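Local coordinates for aluminum resistance protein (Clostridium novyi, PDB 3I16) that is a pyridoxal phosphate-dependent enzyme, probably a carbon-sulfur lyase of the methionine gamma-lyase family, with a suggested part in aluminum resistance, at residues 28-33 with 324-329; 170-175 with 207-212; 222-227 with 244-249. One frame throughout, in Å; residues are numbered along the deposited sequence. Where two conformers were deposited one is given.

Contact 1. Residues 28-33 with 324-329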
loop_
_atom_site.group_PDB
_atom_site.type_symbol
_atom_site.label_atom_id
_atom_site.label_comp_id
_atom_site.label_asym_id
_atom_site.label_seq_id
_atom_site.Cartn_x
_atom_site.Cartn_y
_atom_site.Cartn_z
ATOM N N ASN B 28 -14.824 -13.980 38.918
ATOM C CA ASN B 28 -16.081 -14.183 39.607
ATOM C C ASN B 28 -16.632 -12.815 40.086
ATOM O O ASN B 28 -17.802 -12.496 39.843
ATOM C CB ASN B 28 -15.919 -15.136 40.815
ATOM C CG ASN B 28 -15.595 -16.602 40.424
ATOM O OD1 ASN B 28 -15.878 -17.044 39.320
ATOM N ND2 ASN B 28 -15.025 -17.363 41.376
ATOM N N ASP B 29 -15.784 -12.011 40.741
ATOM C CA ASP B 29 -16.183 -10.697 41.271
ATOM C C ASP B 29 -16.632 -9.639 40.235
ATOM O O ASP B 29 -17.501 -8.830 40.518
ATOM C CB ASP B 29 -15.043 -10.067 42.077
ATOM C CG ASP B 29 -14.730 -10.806 43.358
ATOM O OD1 ASP B 29 -15.503 -11.693 43.790
ATOM O OD2 ASP B 29 -13.696 -10.461 43.959
ATOM N N ILE B 30 -16.034 -9.631 39.051
ATOM C CA ILE B 30 -16.341 -8.601 38.048
ATOM C C ILE B 30 -17.384 -8.971 36.989
ATOM O O ILE B 30 -17.753 -8.115 36.180
ATOM C CB ILE B 30 -15.021 -8.127 37.341
ATOM C CG1 ILE B 30 -14.494 -9.196 36.374
ATOM C CG2 ILE B 30 -13.974 -7.717 38.407
ATOM C CD1 ILE B 30 -13.057 -8.958 35.874
ATOM N N GLN B 31 -17.874 -10.214 36.973
ATOM C CA GLN B 31 -18.809 -10.637 35.899
ATOM C C GLN B 31 -19.988 -9.732 35.660
ATOM O O GLN B 31 -20.280 -9.424 34.514
ATOM C CB GLN B 31 -19.316 -12.088 36.046
ATOM C CG GLN B 31 -18.308 -13.144 35.614
ATOM C CD GLN B 31 -17.457 -12.732 34.396
ATOM O OE1 GLN B 31 -17.912 -12.785 33.241
ATOM N NE2 GLN B 31 -16.197 -12.334 34.661
ATOM N N ASN B 32 -20.650 -9.291 36.719
ATOM C CA ASN B 32 -21.814 -8.423 36.556
ATOM C C ASN B 32 -21.489 -7.088 35.926
ATOM O O ASN B 32 -22.304 -6.545 35.199
ATOM C CB ASN B 32 -22.580 -8.243 37.883
ATOM C CG ASN B 32 -23.319 -9.499 38.299
ATOM O OD1 ASN B 32 -23.563 -10.390 37.480
ATOM N ND2 ASN B 32 -23.692 -9.577 39.579
ATOM N N GLN B 33 -20.279 -6.585 36.159
ATOM C CA GLN B 33 -19.865 -5.317 35.583
ATOM C C GLN B 33 -19.807 -5.391 34.066
ATOM O O GLN B 33 -20.012 -4.397 33.409
ATOM C CB GLN B 33 -18.499 -4.903 36.107
ATOM C CG GLN B 33 -18.435 -4.798 37.622
ATOM C CD GLN B 33 -19.333 -3.727 38.140
ATOM O OE1 GLN B 33 -19.523 -2.687 37.491
ATOM N NE2 GLN B 33 -19.887 -3.952 39.319
ATOM N N PRO B 324 -9.269 3.436 38.557
ATOM C CA PRO B 324 -10.436 3.313 39.436
ATOM C C PRO B 324 -10.622 1.878 39.934
ATOM O O PRO B 324 -9.847 0.983 39.565
ATOM C CB PRO B 324 -11.593 3.714 38.524
ATOM C CG PRO B 324 -11.134 3.331 37.149
ATOM C CD PRO B 324 -9.644 3.412 37.127
ATOM N N LYS B 325 -11.646 1.676 40.762
ATOM C CA LYS B 325 -12.003 0.363 41.279
ATOM C C LYS B 325 -12.818 -0.357 40.199
ATOM O O LYS B 325 -13.321 0.264 39.241
ATOM C CB LYS B 325 -12.765 0.446 42.602
ATOM C CG LYS B 325 -11.983 1.017 43.785
ATOM C CD LYS B 325 -10.880 0.105 44.246
ATOM N N TYR B 326 -12.954 -1.665 40.359
ATOM C CA TYR B 326 -13.592 -2.527 39.339
ATOM C C TYR B 326 -15.056 -2.222 39.081
ATOM O O TYR B 326 -15.566 -2.501 37.985
ATOM C CB TYR B 326 -13.448 -4.014 39.721
ATOM C CG TYR B 326 -14.415 -4.494 40.772
ATOM C CD1 TYR B 326 -14.183 -4.235 42.121
ATOM C CD2 TYR B 326 -15.545 -5.235 40.427
ATOM C CE1 TYR B 326 -15.049 -4.671 43.095
ATOM C CE2 TYR B 326 -16.438 -5.691 41.422
ATOM C CZ TYR B 326 -16.176 -5.394 42.744
ATOM O OH TYR B 326 -17.011 -5.818 43.756
ATOM N N ASP B 327 -15.711 -1.635 40.079
ATOM C CA ASP B 327 -17.126 -1.350 40.011
ATOM C C ASP B 327 -17.487 0.137 39.871
ATOM O O ASP B 327 -18.617 0.513 40.111
ATOM C CB ASP B 327 -17.838 -1.975 41.212
ATOM C CG ASP B 327 -17.390 -1.395 42.531
ATOM O OD1 ASP B 327 -16.345 -0.697 42.593
ATOM O OD2 ASP B 327 -18.082 -1.658 43.515
ATOM N N GLU B 328 -16.543 0.980 39.482
ATOM C CA GLU B 328 -16.851 2.382 39.257
ATOM C C GLU B 328 -17.174 2.602 37.796
ATOM O O GLU B 328 -16.714 1.858 36.944
ATOM C CB GLU B 328 -15.677 3.262 39.636
ATOM C CG GLU B 328 -15.187 2.995 41.023
ATOM C CD GLU B 328 -14.304 4.092 41.517
ATOM O OE1 GLU B 328 -14.831 5.192 41.822
ATOM O OE2 GLU B 328 -13.093 3.841 41.636
ATOM N N LYS B 329 -17.953 3.639 37.518
ATOM C CA LYS B 329 -18.342 4.005 36.160
ATOM C C LYS B 329 -17.093 4.599 35.478
ATOM O O LYS B 329 -16.475 5.508 36.019
ATOM C CB LYS B 329 -19.467 5.043 36.234
ATOM C CG LYS B 329 -20.427 5.090 35.059
ATOM C CD LYS B 329 -21.440 6.220 35.270
ATOM C CE LYS B 329 -22.042 6.156 36.653
ATOM N NZ LYS B 329 -22.746 7.414 37.036
HETATM O O HOH W 1 -18.139 -8.402 43.165
#
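Y326 and D327, the two central residues of a type I beta turn from K325 to E328, bring the loop between strands 321-323 and 335-338 against D29, I30 and Q33 of helix 17-54. In this aminotransferase-like chain the contact joins that long helix near the N terminus to the border of the antiparallel sheet, at the surface and away from the cofactor.

Y326 carries most of it. Its CG sits between the backbone N and the carbonyl carbon (chi1 79°), and its ring leans on the helix along the CD2-CE2 side. Methyl CG2 of I30 packs on CD2 at 3.6 Å, while Q33 CG lies next to the same carbon, with the Q33 amide plane nearly perpendicular to the ring. Farther out, Y326 CE2 approaches the carbonyl O of D29 to 3.4 Å. One water ties this end together: it donates to D29 O at 2.8 Å and is hydrogen-bonded to Y326 OH at 2.9 Å. The helix is kinked here. Q33 N makes a weak bond to I30 O and none to the turn before, and D29 O takes the water. The D29 carboxylate turns elsewhere, to a salt bridge with R313 of helix 287-318, which also touches I30 and Y326.

D327 comes next. Its CB stands over the centre of the Y326 ring, 3.9 Å above the plane, and also meets the amide of Q33, with NE2 3.4 Å from D327 CB. The two meet without a hydrogen bond, and the D327 carboxylate leads away from the helix.

E328 points away and reaches back across its own turn, where OE2 uses its anti lone pair to accept a nearly straight bond (176°) from K325 N at 2.7 Å.

Contact 2. Residues 170-175 with 207-212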
loop_
_atom_site.group_PDB
_atom_site.type_symbol
_atom_site.label_atom_id
_atom_site.label_comp_id
_atom_site.label_asym_id
_atom_site.label_seq_id
_atom_site.Cartn_x
_atom_site.Cartn_y
_atom_site.Cartn_z
ATOM N N VAL B 170 -13.835 32.688 36.887
ATOM C CA VAL B 170 -12.732 32.990 35.968
ATOM C C VAL B 170 -13.261 33.536 34.642
ATOM O O VAL B 170 -12.755 34.543 34.140
ATOM C CB VAL B 170 -11.804 31.775 35.806
ATOM C CG1 VAL B 170 -10.787 32.013 34.676
ATOM C CG2 VAL B 170 -11.117 31.483 37.173
ATOM N N LEU B 171 -14.307 32.905 34.117
ATOM C CA LEU B 171 -14.970 33.365 32.886
ATOM C C LEU B 171 -15.612 34.752 33.020
ATOM O O LEU B 171 -15.483 35.594 32.131
ATOM C CB LEU B 171 -16.043 32.365 32.444
ATOM C CG LEU B 171 -15.566 31.009 31.928
ATOM C CD1 LEU B 171 -16.790 30.103 31.670
ATOM C CD2 LEU B 171 -14.678 31.147 30.676
ATOM N N LYS B 172 -16.318 34.989 34.127
ATOM C CA LYS B 172 -16.923 36.285 34.333
ATOM C C LYS B 172 -15.847 37.380 34.425
ATOM O O LYS B 172 -16.034 38.467 33.885
ATOM C CB LYS B 172 -17.838 36.299 35.564
ATOM C CG LYS B 172 -19.154 35.557 35.355
ATOM C CD LYS B 172 -20.167 35.803 36.475
ATOM C CE LYS B 172 -19.714 35.249 37.803
ATOM N NZ LYS B 172 -20.787 35.300 38.853
ATOM N N GLU B 173 -14.710 37.066 35.045
ATOM C CA GLU B 173 -13.638 38.036 35.229
ATOM C C GLU B 173 -12.706 38.216 34.039
ATOM O O GLU B 173 -11.869 39.101 34.053
ATOM C CB GLU B 173 -12.834 37.703 36.486
ATOM C CG GLU B 173 -13.655 37.927 37.754
ATOM C CD GLU B 173 -12.890 37.657 39.021
ATOM O OE1 GLU B 173 -11.765 37.119 38.926
ATOM O OE2 GLU B 173 -13.418 37.983 40.115
ATOM N N ASP B 174 -12.857 37.418 32.989
ATOM C CA ASP B 174 -11.975 37.538 31.841
ATOM C C ASP B 174 -12.773 37.277 30.581
ATOM O O ASP B 174 -12.950 36.136 30.161
ATOM C CB ASP B 174 -10.778 36.590 31.977
ATOM C CG ASP B 174 -9.733 36.797 30.900
ATOM O OD1 ASP B 174 -10.002 37.546 29.943
ATOM O OD2 ASP B 174 -8.634 36.194 31.003
ATOM N N GLU B 175 -13.244 38.373 29.998
ATOM C CA GLU B 175 -14.034 38.334 28.785
ATOM C C GLU B 175 -13.230 37.980 27.540
ATOM O O GLU B 175 -13.828 37.771 26.492
ATOM C CB GLU B 175 -14.786 39.671 28.593
ATOM C CG GLU B 175 -15.827 39.879 29.670
ATOM C CD GLU B 175 -16.588 41.187 29.577
ATOM O OE1 GLU B 175 -16.338 41.994 28.661
ATOM O OE2 GLU B 175 -17.449 41.398 30.453
ATOM N N LYS B 207 -21.490 27.929 28.925
ATOM C CA LYS B 207 -22.446 28.551 28.023
ATOM C C LYS B 207 -23.405 29.501 28.769
ATOM O O LYS B 207 -23.910 30.470 28.202
ATOM C CB LYS B 207 -23.260 27.481 27.291
ATOM C CG LYS B 207 -22.490 26.546 26.367
ATOM C CD LYS B 207 -21.936 27.243 25.175
ATOM C CE LYS B 207 -21.238 26.252 24.269
ATOM N NZ LYS B 207 -20.698 26.919 23.069
ATOM N N ASN B 208 -23.664 29.216 30.041
ATOM C CA ASN B 208 -24.512 30.101 30.843
ATOM C C ASN B 208 -23.837 31.449 31.115
ATOM O O ASN B 208 -24.526 32.424 31.391
ATOM C CB ASN B 208 -24.916 29.448 32.166
ATOM C CG ASN B 208 -25.851 30.318 32.962
ATOM O OD1 ASN B 208 -26.909 30.721 32.464
ATOM N ND2 ASN B 208 -25.467 30.635 34.199
ATOM N N ILE B 209 -22.504 31.502 31.055
ATOM C CA ILE B 209 -21.776 32.756 31.231
ATOM C C ILE B 209 -21.712 33.450 29.873
ATOM O O ILE B 209 -22.110 34.598 29.766
ATOM C CB ILE B 209 -20.374 32.541 31.826
ATOM C CG1 ILE B 209 -20.462 31.863 33.202
ATOM C CG2 ILE B 209 -19.635 33.855 31.976
ATOM C CD1 ILE B 209 -21.450 32.487 34.181
ATOM N N ARG B 210 -21.208 32.756 28.851
ATOM C CA ARG B 210 -21.194 33.256 27.469
ATOM C C ARG B 210 -21.410 32.120 26.461
ATOM O O ARG B 210 -20.584 31.198 26.342
ATOM C CB ARG B 210 -19.906 34.011 27.126
ATOM C CG ARG B 210 -19.716 35.317 27.868
ATOM C CD ARG B 210 -18.556 36.115 27.311
ATOM N NE ARG B 210 -17.265 35.452 27.475
ATOM C CZ ARG B 210 -16.546 35.428 28.602
ATOM N NH1 ARG B 210 -16.981 35.995 29.723
ATOM N NH2 ARG B 210 -15.386 34.788 28.616
ATOM N N LYS B 211 -22.509 32.207 25.717
ATOM C CA LYS B 211 -22.882 31.210 24.717
ATOM C C LYS B 211 -21.846 31.035 23.582
ATOM O O LYS B 211 -21.741 29.963 22.997
ATOM C CB LYS B 211 -24.260 31.560 24.142
ATOM N N ASP B 212 -21.071 32.075 23.289
ATOM C CA ASP B 212 -20.086 32.004 22.211
ATOM C C ASP B 212 -18.761 31.304 22.567
ATOM O O ASP B 212 -17.940 31.102 21.681
ATOM C CB ASP B 212 -19.827 33.394 21.579
ATOM C CG ASP B 212 -19.155 34.390 22.527
ATOM O OD1 ASP B 212 -18.746 34.038 23.654
ATOM O OD2 ASP B 212 -19.039 35.567 22.121
#
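R210 reaches the end of helix 164-173 through L171 O. NH1 donates to L171 O at 2.9 Å in an almost straight bond (170°). The oxygen lies in the guanidinium plane, whereas the donor stands above the carbonyl plane, 49° out of it. A second, weak bond runs from R210 NH2 to D174 O at 3.2 Å. L171 O also receives a weak bond from D174 N, and R210 NH2 has another acceptor in I177 O, at the start of strand 177-183. The arginine chain bends at chi3 (-64°), which turns NE out of line with the stem. E175 CA lies over one face of the guanidinium, 3.6 Å above it and toward its rim.

This is where two helices flanking the mixed sheet end side by side: strand 177-183, helix 196-209 and strand 214-218 form a beta-alpha-beta crossover, and helix 164-173 precedes the first of those strands. I209 CG2 packs against both L171 CB, at 3.9 Å, and K172 CG, at 3.8 Å, with K172 crossing I209 at about a right angle. The buried L171 packs onward against I177, V180 and L119.

The solvent side is looser. K172 and E175 are exposed there, and the E175 carboxylate makes no contact with the arginine, OE2 staying 5.5 Å from R210 NH1.

Contact 3. Residues 222-227 with 244-249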
loop_
_atom_site.group_PDB
_atom_site.type_symbol
_atom_site.label_atom_id
_atom_site.label_comp_id
_atom_site.label_asym_id
_atom_site.label_seq_id
_atom_site.Cartn_x
_atom_site.Cartn_y
_atom_site.Cartn_z
ATOM N N GLY B 222 -11.892 7.817 25.393
ATOM C CA GLY B 222 -13.283 7.785 25.830
ATOM C C GLY B 222 -14.283 7.337 24.800
ATOM O O GLY B 222 -15.451 7.146 25.135
ATOM N N GLU B 223 -13.832 7.133 23.553
ATOM C CA GLU B 223 -14.754 6.779 22.483
ATOM C C GLU B 223 -15.429 5.443 22.766
ATOM O O GLU B 223 -14.777 4.474 23.164
ATOM C CB GLU B 223 -14.062 6.723 21.115
ATOM C CG GLU B 223 -13.325 7.984 20.709
ATOM C CD GLU B 223 -11.878 8.058 21.156
ATOM O OE1 GLU B 223 -11.413 7.187 21.927
ATOM O OE2 GLU B 223 -11.215 9.041 20.767
ATOM N N PHE B 224 -16.749 5.433 22.624
ATOM C CA PHE B 224 -17.587 4.249 22.847
ATOM C C PHE B 224 -17.648 3.685 24.296
ATOM O O PHE B 224 -18.111 2.567 24.516
ATOM C CB PHE B 224 -17.256 3.178 21.816
ATOM C CG PHE B 224 -17.300 3.700 20.393
ATOM C CD1 PHE B 224 -18.475 4.190 19.868
ATOM C CD2 PHE B 224 -16.166 3.726 19.616
ATOM C CE1 PHE B 224 -18.518 4.688 18.574
ATOM C CE2 PHE B 224 -16.200 4.233 18.323
ATOM C CZ PHE B 224 -17.379 4.708 17.802
HETATM N N MSE B 225 -17.261 4.490 25.279
HETATM C CA MSE B 225 -17.388 4.091 26.681
HETATM C C MSE B 225 -18.833 4.228 27.151
HETATM O O MSE B 225 -19.251 3.570 28.119
HETATM C CB MSE B 225 -16.493 4.936 27.578
HETATM C CG MSE B 225 -15.014 4.777 27.364
HETATM SE SE MSE B 225 -14.310 3.022 27.821
HETATM C CE MSE B 225 -14.618 2.142 26.139
ATOM N N ASP B 226 -19.585 5.097 26.481
ATOM C CA ASP B 226 -20.961 5.353 26.837
ATOM C C ASP B 226 -21.706 5.398 25.518
ATOM O O ASP B 226 -21.088 5.335 24.456
ATOM C CB ASP B 226 -21.059 6.691 27.603
ATOM C CG ASP B 226 -22.417 6.920 28.237
ATOM O OD1 ASP B 226 -22.838 6.106 29.067
ATOM O OD2 ASP B 226 -23.077 7.904 27.882
ATOM N N THR B 227 -23.031 5.468 25.582
ATOM C CA THR B 227 -23.851 5.556 24.394
ATOM C C THR B 227 -23.825 6.990 23.850
ATOM O O THR B 227 -24.203 7.214 22.695
ATOM C CB THR B 227 -25.305 5.136 24.653
ATOM O OG1 THR B 227 -25.842 5.951 25.691
ATOM C CG2 THR B 227 -25.375 3.684 25.086
ATOM N N LYS B 244 -5.959 4.939 19.041
ATOM C CA LYS B 244 -6.556 4.614 20.329
ATOM C C LYS B 244 -7.893 3.958 19.961
ATOM O O LYS B 244 -7.988 3.360 18.915
ATOM C CB LYS B 244 -6.727 5.830 21.235
ATOM C CG LYS B 244 -5.439 6.539 21.568
ATOM C CD LYS B 244 -5.684 7.642 22.574
ATOM C CE LYS B 244 -4.426 8.462 22.799
ATOM N NZ LYS B 244 -3.262 7.597 23.132
ATOM N N ASN B 245 -8.912 4.069 20.811
ATOM C CA ASN B 245 -10.204 3.379 20.612
ATOM C C ASN B 245 -10.828 3.374 19.210
ATOM O O ASN B 245 -11.132 2.317 18.663
ATOM C CB ASN B 245 -11.282 3.952 21.554
ATOM C CG ASN B 245 -10.869 3.984 23.024
ATOM O OD1 ASN B 245 -9.691 3.997 23.345
ATOM N ND2 ASN B 245 -11.863 4.052 23.920
ATOM N N ILE B 246 -11.040 4.558 18.641
ATOM C CA ILE B 246 -11.843 4.695 17.408
ATOM C C ILE B 246 -11.253 4.101 16.148
ATOM O O ILE B 246 -11.955 3.935 15.140
ATOM C CB ILE B 246 -12.297 6.174 17.208
ATOM C CG1 ILE B 246 -13.524 6.256 16.294
ATOM C CG2 ILE B 246 -11.143 7.050 16.710
ATOM C CD1 ILE B 246 -14.397 7.475 16.536
ATOM N N GLY B 247 -9.964 3.809 16.175
ATOM C CA GLY B 247 -9.318 3.110 15.059
ATOM C C GLY B 247 -9.545 1.595 15.104
ATOM O O GLY B 247 -9.126 0.887 14.183
ATOM N N GLY B 248 -10.125 1.100 16.199
ATOM C CA GLY B 248 -10.498 -0.322 16.349
ATOM C C GLY B 248 -9.354 -1.295 16.207
ATOM O O GLY B 248 -9.545 -2.429 15.756
ATOM N N GLY B 249 -8.152 -0.816 16.531
ATOM C CA GLY B 249 -6.946 -1.610 16.448
ATOM C C GLY B 249 -6.402 -1.794 15.036
ATOM O O GLY B 249 -5.421 -2.470 14.866
#
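E223 and N245 bring the two backbones closest, with 6.0 Å between their CA atoms. G222 to M225 form a type II beta turn, closed by M225 N to G222 O at 3.2 Å, with F224 holding the positive phi (65°) that such a turn asks of its third residue. The partner is a short 3-10 segment, 245-247, with G248 N bonded to N245 O.

The amide of N245 joins the two. Its ND2 donates to E223 O at 3.0 Å along a straight path (166°), in the carbonyl plane and on a lone pair, with the acceptor close to the amide plane. A second bond goes from ND2 to Y221 O, so ND2 has two carbonyl acceptors, the latter bond weak.

Both segments leave the mixed sheet of what is, by family, a fold type I pyridoxal phosphate enzyme: residues 222-227 follow strand 214-218, while residues 244-249 follow strand 237-241. K244 touches the cofactor and is probably the lysine that forms the Schiff base in such enzymes; N245 follows it directly.

E223 bends at chi2 (89°), which turns CD back from the stem, and crosses N245 obliquely; OE1 lies 3.3 Å from N245 CB. Its OE2 is hydrogen-bonded to Y256 OH in the next strand. The methylene CG of E223 lies beside I246 CB at 4.1 Å.

I246 meets F224 at about a right angle, CG1 lying 3.9 Å from F224 CE2, and this apolar pair is buried among helices 17-54, 73-86 and 287-318. At the other flank the methyl CE of selenomethionine M225 approaches N245 ND2 to 4.0 Å.

How the contacts relate
From the N terminus, helix 17-54 supplies the first half of contact 1; its partner 324-329 arrives almost 300 residues later and ties that helix to the edge of the antiparallel sheet. The loop so closed encloses the other two contacts. Contact 2 closes a short loop around strand 177-183 and most of helix 196-209, at the surface where two helices flanking the mixed sheet end. Contact 3 follows in series and ties the loops after strands 214-218 and 237-241; no two loops cross. It includes K244 of the cofactor pocket, its centre about 31 Å from that of contact 2. Contacts 1 and 3, centres about 19 Å apart, do not touch, yet both pack on helix 287-318.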